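DPSA15 (Streptomyces coelicolor, PDB 4CYA) probably binds and oxidises iron as a ferritin-like Dps protein whose twelve subunits assemble together, and may also bind DNA. Local coordinates at residues L23-H28 with E91-D96; G117-M122 with D146-Q151. All coordinates share one frame; numbering follows the deposited sequence.

Contact 1 of 2, residues L23-H28 with E91-D96; sequences LRLRLH and ERKWDD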
# COMPACT_ATOMS: atom_id res chain seq x y z
N LEU A 23 12.37 25.55 -25.39
CA LEU A 23 12.23 24.65 -24.19
C LEU A 23 13.31 24.95 -23.17
O LEU A 23 13.06 24.86 -21.97
CB LEU A 23 12.36 23.16 -24.63
CG LEU A 23 11.19 22.65 -25.52
CD1 LEU A 23 11.48 21.20 -25.88
CD2 LEU A 23 9.87 22.79 -24.77
N ARG A 24 14.49 25.38 -23.62
CA ARG A 24 15.57 25.72 -22.68
C ARG A 24 15.17 26.86 -21.75
O ARG A 24 15.42 26.79 -20.51
CB ARG A 24 16.84 26.10 -23.48
CG ARG A 24 18.03 26.52 -22.62
CD ARG A 24 19.17 27.01 -23.56
NE ARG A 24 20.36 27.40 -22.76
CZ ARG A 24 21.43 26.64 -22.63
NH1 ARG A 24 21.44 25.40 -23.18
NH2 ARG A 24 22.47 27.06 -21.86
N LEU A 25 14.51 27.91 -22.31
CA LEU A 25 14.06 28.97 -21.49
C LEU A 25 12.84 28.56 -20.60
O LEU A 25 12.76 28.99 -19.46
CB LEU A 25 13.68 30.19 -22.33
CG LEU A 25 13.24 31.44 -21.50
CD1 LEU A 25 14.38 31.92 -20.60
CD2 LEU A 25 12.85 32.55 -22.51
N ARG A 26 11.94 27.72 -21.11
CA ARG A 26 10.85 27.23 -20.26
C ARG A 26 11.42 26.40 -19.07
O ARG A 26 10.88 26.47 -17.98
CB ARG A 26 9.92 26.32 -21.04
CG ARG A 26 9.10 27.04 -22.14
CD ARG A 26 8.30 28.21 -21.57
NE ARG A 26 8.98 29.50 -21.65
CZ ARG A 26 8.96 30.45 -20.71
NH1 ARG A 26 8.37 30.25 -19.49
NH2 ARG A 26 9.57 31.62 -20.97
N LEU A 27 12.45 25.59 -19.32
CA LEU A 27 13.12 24.81 -18.25
C LEU A 27 13.71 25.76 -17.21
O LEU A 27 13.57 25.54 -15.97
CB LEU A 27 14.19 23.88 -18.87
CG LEU A 27 14.97 23.09 -17.82
CD1 LEU A 27 13.92 22.26 -16.99
CD2 LEU A 27 15.93 22.20 -18.57
N HIS A 28 14.38 26.84 -17.65
CA HIS A 28 14.83 27.85 -16.66
C HIS A 28 13.71 28.38 -15.84
O HIS A 28 13.85 28.53 -14.63
CB HIS A 28 15.53 29.05 -17.29
CG HIS A 28 16.89 28.74 -17.91
ND1 HIS A 28 17.80 27.87 -17.38
CD2 HIS A 28 17.48 29.26 -19.07
CE1 HIS A 28 18.89 27.85 -18.18
NE2 HIS A 28 18.67 28.69 -19.21
N GLU A 91 20.79 33.59 -18.10
CA GLU A 91 19.88 33.55 -19.25
C GLU A 91 18.46 33.97 -18.98
O GLU A 91 17.71 34.20 -19.95
CB GLU A 91 19.83 32.15 -19.84
CG GLU A 91 21.21 31.72 -20.29
CD GLU A 91 21.23 30.32 -20.87
OE1 GLU A 91 20.15 29.74 -21.18
OE2 GLU A 91 22.34 29.80 -21.01
N ARG A 92 18.05 34.08 -17.71
CA ARG A 92 16.64 34.38 -17.45
C ARG A 92 16.28 35.82 -17.80
O ARG A 92 17.13 36.69 -17.85
CB ARG A 92 16.24 34.13 -15.98
CG ARG A 92 16.99 35.00 -15.00
CD ARG A 92 16.50 34.69 -13.58
NE ARG A 92 17.30 35.40 -12.61
CZ ARG A 92 17.18 35.26 -11.29
NH1 ARG A 92 16.29 34.45 -10.80
NH2 ARG A 92 17.94 35.98 -10.46
N LYS A 93 14.98 36.05 -18.00
CA LYS A 93 14.48 37.35 -18.40
C LYS A 93 13.54 37.90 -17.32
O LYS A 93 12.52 38.51 -17.63
CB LYS A 93 13.73 37.17 -19.72
CG LYS A 93 14.52 36.31 -20.69
CD LYS A 93 14.25 36.65 -22.15
CE LYS A 93 15.54 36.53 -22.93
NZ LYS A 93 16.62 37.18 -22.14
N TRP A 94 13.86 37.65 -16.05
CA TRP A 94 13.05 38.13 -14.92
C TRP A 94 13.99 38.25 -13.74
O TRP A 94 15.15 37.81 -13.82
CB TRP A 94 11.87 37.19 -14.63
CG TRP A 94 12.31 35.75 -14.47
CD1 TRP A 94 12.70 35.10 -13.28
CD2 TRP A 94 12.44 34.74 -15.53
NE1 TRP A 94 13.07 33.80 -13.55
CE2 TRP A 94 12.93 33.52 -14.88
CE3 TRP A 94 12.22 34.72 -16.91
CZ2 TRP A 94 13.17 32.33 -15.59
CZ3 TRP A 94 12.48 33.52 -17.62
CH2 TRP A 94 12.96 32.36 -16.97
N ASP A 95 13.56 38.88 -12.66
CA ASP A 95 14.45 39.10 -11.51
C ASP A 95 14.22 38.03 -10.45
O ASP A 95 13.23 37.32 -10.48
CB ASP A 95 14.18 40.48 -10.89
CG ASP A 95 14.32 41.62 -11.90
OD1 ASP A 95 15.20 41.55 -12.78
OD2 ASP A 95 13.52 42.57 -11.81
N ASP A 96 15.14 37.94 -9.50
CA ASP A 96 14.97 37.07 -8.34
C ASP A 96 13.71 37.44 -7.57
O ASP A 96 13.38 38.63 -7.41
CB ASP A 96 16.13 37.28 -7.41
CG ASP A 96 16.82 35.99 -7.05
OD1 ASP A 96 16.83 35.03 -7.87
OD2 ASP A 96 17.41 35.97 -5.97
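His-28 and Glu-91 meet where the chain leaving helix 85-91 passes over helix 13-43, the backbones coming closest at His-28 CA and Arg-92 CA, 6.8 Å apart. Glu-91 carries the polar half of the contact. Arg-24 takes its carboxylate side-on in a salt bridge, NE giving a bond of 2.8 Å to Glu-91 OE1 and NH2 one of 2.9 Å to OE2. Both oxygens use their syn lone pairs, and the guanidinium and carboxylate planes lie only 21° apart. The extended chain of Arg-24, with CG anti to the backbone N (chi1 178°), carries the guanidinium out to this meeting. A third donor reaches the same group: His-28 NE2 sends a bond of 2.7 Å to Glu-91 OE1, in its own ring plane but from above the carboxylate, the two planes being 80° apart. OE1 thus accepts from two residues one helical turn apart, and the three bonds together fix the rotation of the carboxylate. The nearby arginine and imidazole would be expected to keep Glu-91 ionised.

Farther along, the contact turns apolar. Leu-25 CD1 meets the six-membered ring of Trp-94 obliquely, 3.9 Å from CZ3, while the rim of the indole comes up to the main chain of His-28, with CZ2 4.0 Å from its O. The indole NE1 turns to Asp-32, whose OD2 also takes Arg-92 NH1. Arg-92 holds Asp-96 OD1 end-on with NH1 and NH2, and the Asp-96 carboxylate goes on to Gly-86 and Ala-87 of a neighbouring subunit. The arrangement belongs to the Dps version of the ferritin fold, in which a short helix within the long connection between the second and third bundle helices lies outside the four-helix bundle.

Contact 2 of 2, residues G117-M122 with D146-Q151; sequences GVVEGM and DLEQFQ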
# COMPACT_ATOMS: atom_id res chain seq x y z
N GLY A 117 4.10 35.66 -15.15
CA GLY A 117 5.25 35.54 -16.08
C GLY A 117 5.43 34.12 -16.64
O GLY A 117 5.64 33.92 -17.84
N VAL A 118 5.27 33.11 -15.77
CA VAL A 118 5.46 31.72 -16.18
C VAL A 118 4.38 31.31 -17.20
O VAL A 118 4.72 30.71 -18.25
CB VAL A 118 5.39 30.77 -14.96
CG1 VAL A 118 5.41 29.29 -15.43
CG2 VAL A 118 6.68 30.96 -14.09
N VAL A 119 3.12 31.61 -16.89
CA VAL A 119 2.02 31.16 -17.74
C VAL A 119 2.04 31.92 -19.07
O VAL A 119 1.75 31.33 -20.10
CB VAL A 119 0.59 31.20 -17.13
CG1 VAL A 119 0.54 30.34 -15.86
CG2 VAL A 119 0.12 32.59 -16.79
N GLU A 120 2.38 33.21 -19.03
CA GLU A 120 2.50 33.92 -20.35
C GLU A 120 3.64 33.34 -21.21
O GLU A 120 3.48 33.21 -22.42
CB GLU A 120 2.72 35.42 -20.13
CG GLU A 120 1.39 36.03 -19.71
CD GLU A 120 1.52 37.50 -19.27
OE1 GLU A 120 2.66 37.99 -19.11
OE2 GLU A 120 0.45 38.15 -19.08
N GLY A 121 4.76 33.03 -20.57
CA GLY A 121 5.92 32.39 -21.23
C GLY A 121 5.49 31.03 -21.77
O GLY A 121 5.86 30.64 -22.89
N MET A 122 4.74 30.26 -20.98
CA MET A 122 4.35 28.92 -21.47
C MET A 122 3.35 29.04 -22.67
O MET A 122 3.42 28.26 -23.60
CB MET A 122 3.65 28.15 -20.35
CG MET A 122 4.68 27.66 -19.27
SD MET A 122 5.73 26.27 -19.94
CE MET A 122 4.65 24.87 -19.73
N ASP A 146 -2.11 23.14 -15.82
CA ASP A 146 -1.84 22.88 -14.40
C ASP A 146 -1.26 24.15 -13.73
O ASP A 146 -1.64 24.49 -12.60
CB ASP A 146 -0.84 21.74 -14.22
CG ASP A 146 -1.46 20.33 -14.49
OD1 ASP A 146 -2.69 20.16 -14.56
OD2 ASP A 146 -0.66 19.36 -14.55
N LEU A 147 -0.34 24.82 -14.41
CA LEU A 147 0.27 26.07 -13.83
C LEU A 147 -0.80 27.15 -13.61
O LEU A 147 -0.75 27.88 -12.61
CB LEU A 147 1.40 26.65 -14.74
CG LEU A 147 2.63 25.72 -14.80
CD1 LEU A 147 3.55 25.88 -16.05
CD2 LEU A 147 3.49 25.76 -13.50
N GLU A 148 -1.73 27.31 -14.58
CA GLU A 148 -2.80 28.32 -14.43
C GLU A 148 -3.71 27.96 -13.25
O GLU A 148 -4.18 28.87 -12.56
CB GLU A 148 -3.67 28.38 -15.70
CG GLU A 148 -2.88 29.05 -16.81
CD GLU A 148 -3.61 29.05 -18.15
OE1 GLU A 148 -4.59 28.23 -18.35
OE2 GLU A 148 -3.18 29.87 -19.03
N GLN A 149 -3.96 26.67 -13.06
CA GLN A 149 -4.80 26.22 -11.94
C GLN A 149 -4.02 26.49 -10.62
O GLN A 149 -4.63 26.83 -9.60
CB GLN A 149 -5.21 24.75 -12.05
CG GLN A 149 -6.14 24.46 -13.28
CD GLN A 149 -7.38 25.30 -13.23
OE1 GLN A 149 -8.09 25.34 -12.18
NE2 GLN A 149 -7.65 26.00 -14.29
N PHE A 150 -2.71 26.30 -10.62
CA PHE A 150 -1.91 26.59 -9.37
C PHE A 150 -2.00 28.10 -9.11
O PHE A 150 -2.23 28.54 -7.97
CB PHE A 150 -0.44 26.24 -9.53
CG PHE A 150 -0.13 24.76 -9.73
CD1 PHE A 150 -1.04 23.76 -9.42
CD2 PHE A 150 1.18 24.39 -10.19
CE1 PHE A 150 -0.73 22.40 -9.60
CE2 PHE A 150 1.48 23.04 -10.38
CZ PHE A 150 0.54 22.04 -10.08
N GLN A 151 -1.90 28.90 -10.18
CA GLN A 151 -2.09 30.34 -10.00
C GLN A 151 -3.47 30.72 -9.47
O GLN A 151 -3.58 31.64 -8.68
CB GLN A 151 -1.79 31.11 -11.30
CG GLN A 151 -1.90 32.65 -11.05
CD GLN A 151 -1.72 33.36 -12.38
OE1 GLN A 151 -2.24 32.91 -13.41
NE2 GLN A 151 -1.00 34.47 -12.37
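Two arginines grip the carboxylate of Glu-148, Arg-123 bridging to OE2 and Arg-73 of a neighbouring subunit to OE1, while the aliphatic part of the same side chain packs on Val-119. Between the two segments themselves there is no hydrogen bond: this is the apolar seam of an antiparallel helix pair in the ferritin-like four-helix bundle. Helices 117-122 and 146-151 run 159° apart in direction, with their axes approaching to 9.8 Å, and Val-119 and Glu-148 stand level, their CA atoms 6.5 Å apart.

Val-119 spreads over three residues of the opposing helix. Its CG1, placed anti to the carbonyl carbon (chi1 -59°), does most of the touching, lying 3.8 Å from Glu-148 CG and 4.0 Å from Leu-147 CB. CG2 faces the amide of Gln-151, approaching OE1 to 4.1 Å. That amide is steadied through its other end, since Gln-151 NE2 donates to the backbone O of Asp-112. The extended chain of Gln-151 thus spans back to the helix that carries Val-119, and Pro-9 of the neighbouring subunit lies on both side chains.

Deeper in the bundle, one branch of Leu-147 reaches both Val-118 and Met-122, a turn apart on the opposing helix. Its CD1 meets Val-118 CG1 at 3.9 Å, each side chain crossing the other at about a right angle. Met-122, bent at both chi2 and chi3, lies along one side of this methyl, with Met-122 CG 3.8 Å and Met-122 CE 4.0 Å from Leu-147 CD1.

Contact 1 precedes contact 2 along the chain, and their centres lie 14 Å apart in one ferritin-like subunit. Contact 1 sits at the surface, joining helix 13-43 to the connection after helix 85-91; contact 2 is buried between helices 104-130 and 134-158. Arg-26 links them by packing: from helix 13-43 its CD lies 3.6 Å from Met-122 SD. Leu-23 and Leu-27 of segment 23-28 and Leu-147 of contact 2 all pack on helix 49-77, the remaining helix of the bundle. Both contacts also border neighbouring subunits, contact 1 through Asp-96 and contact 2 through Glu-148, tying the fold to the twelve-chain assembly.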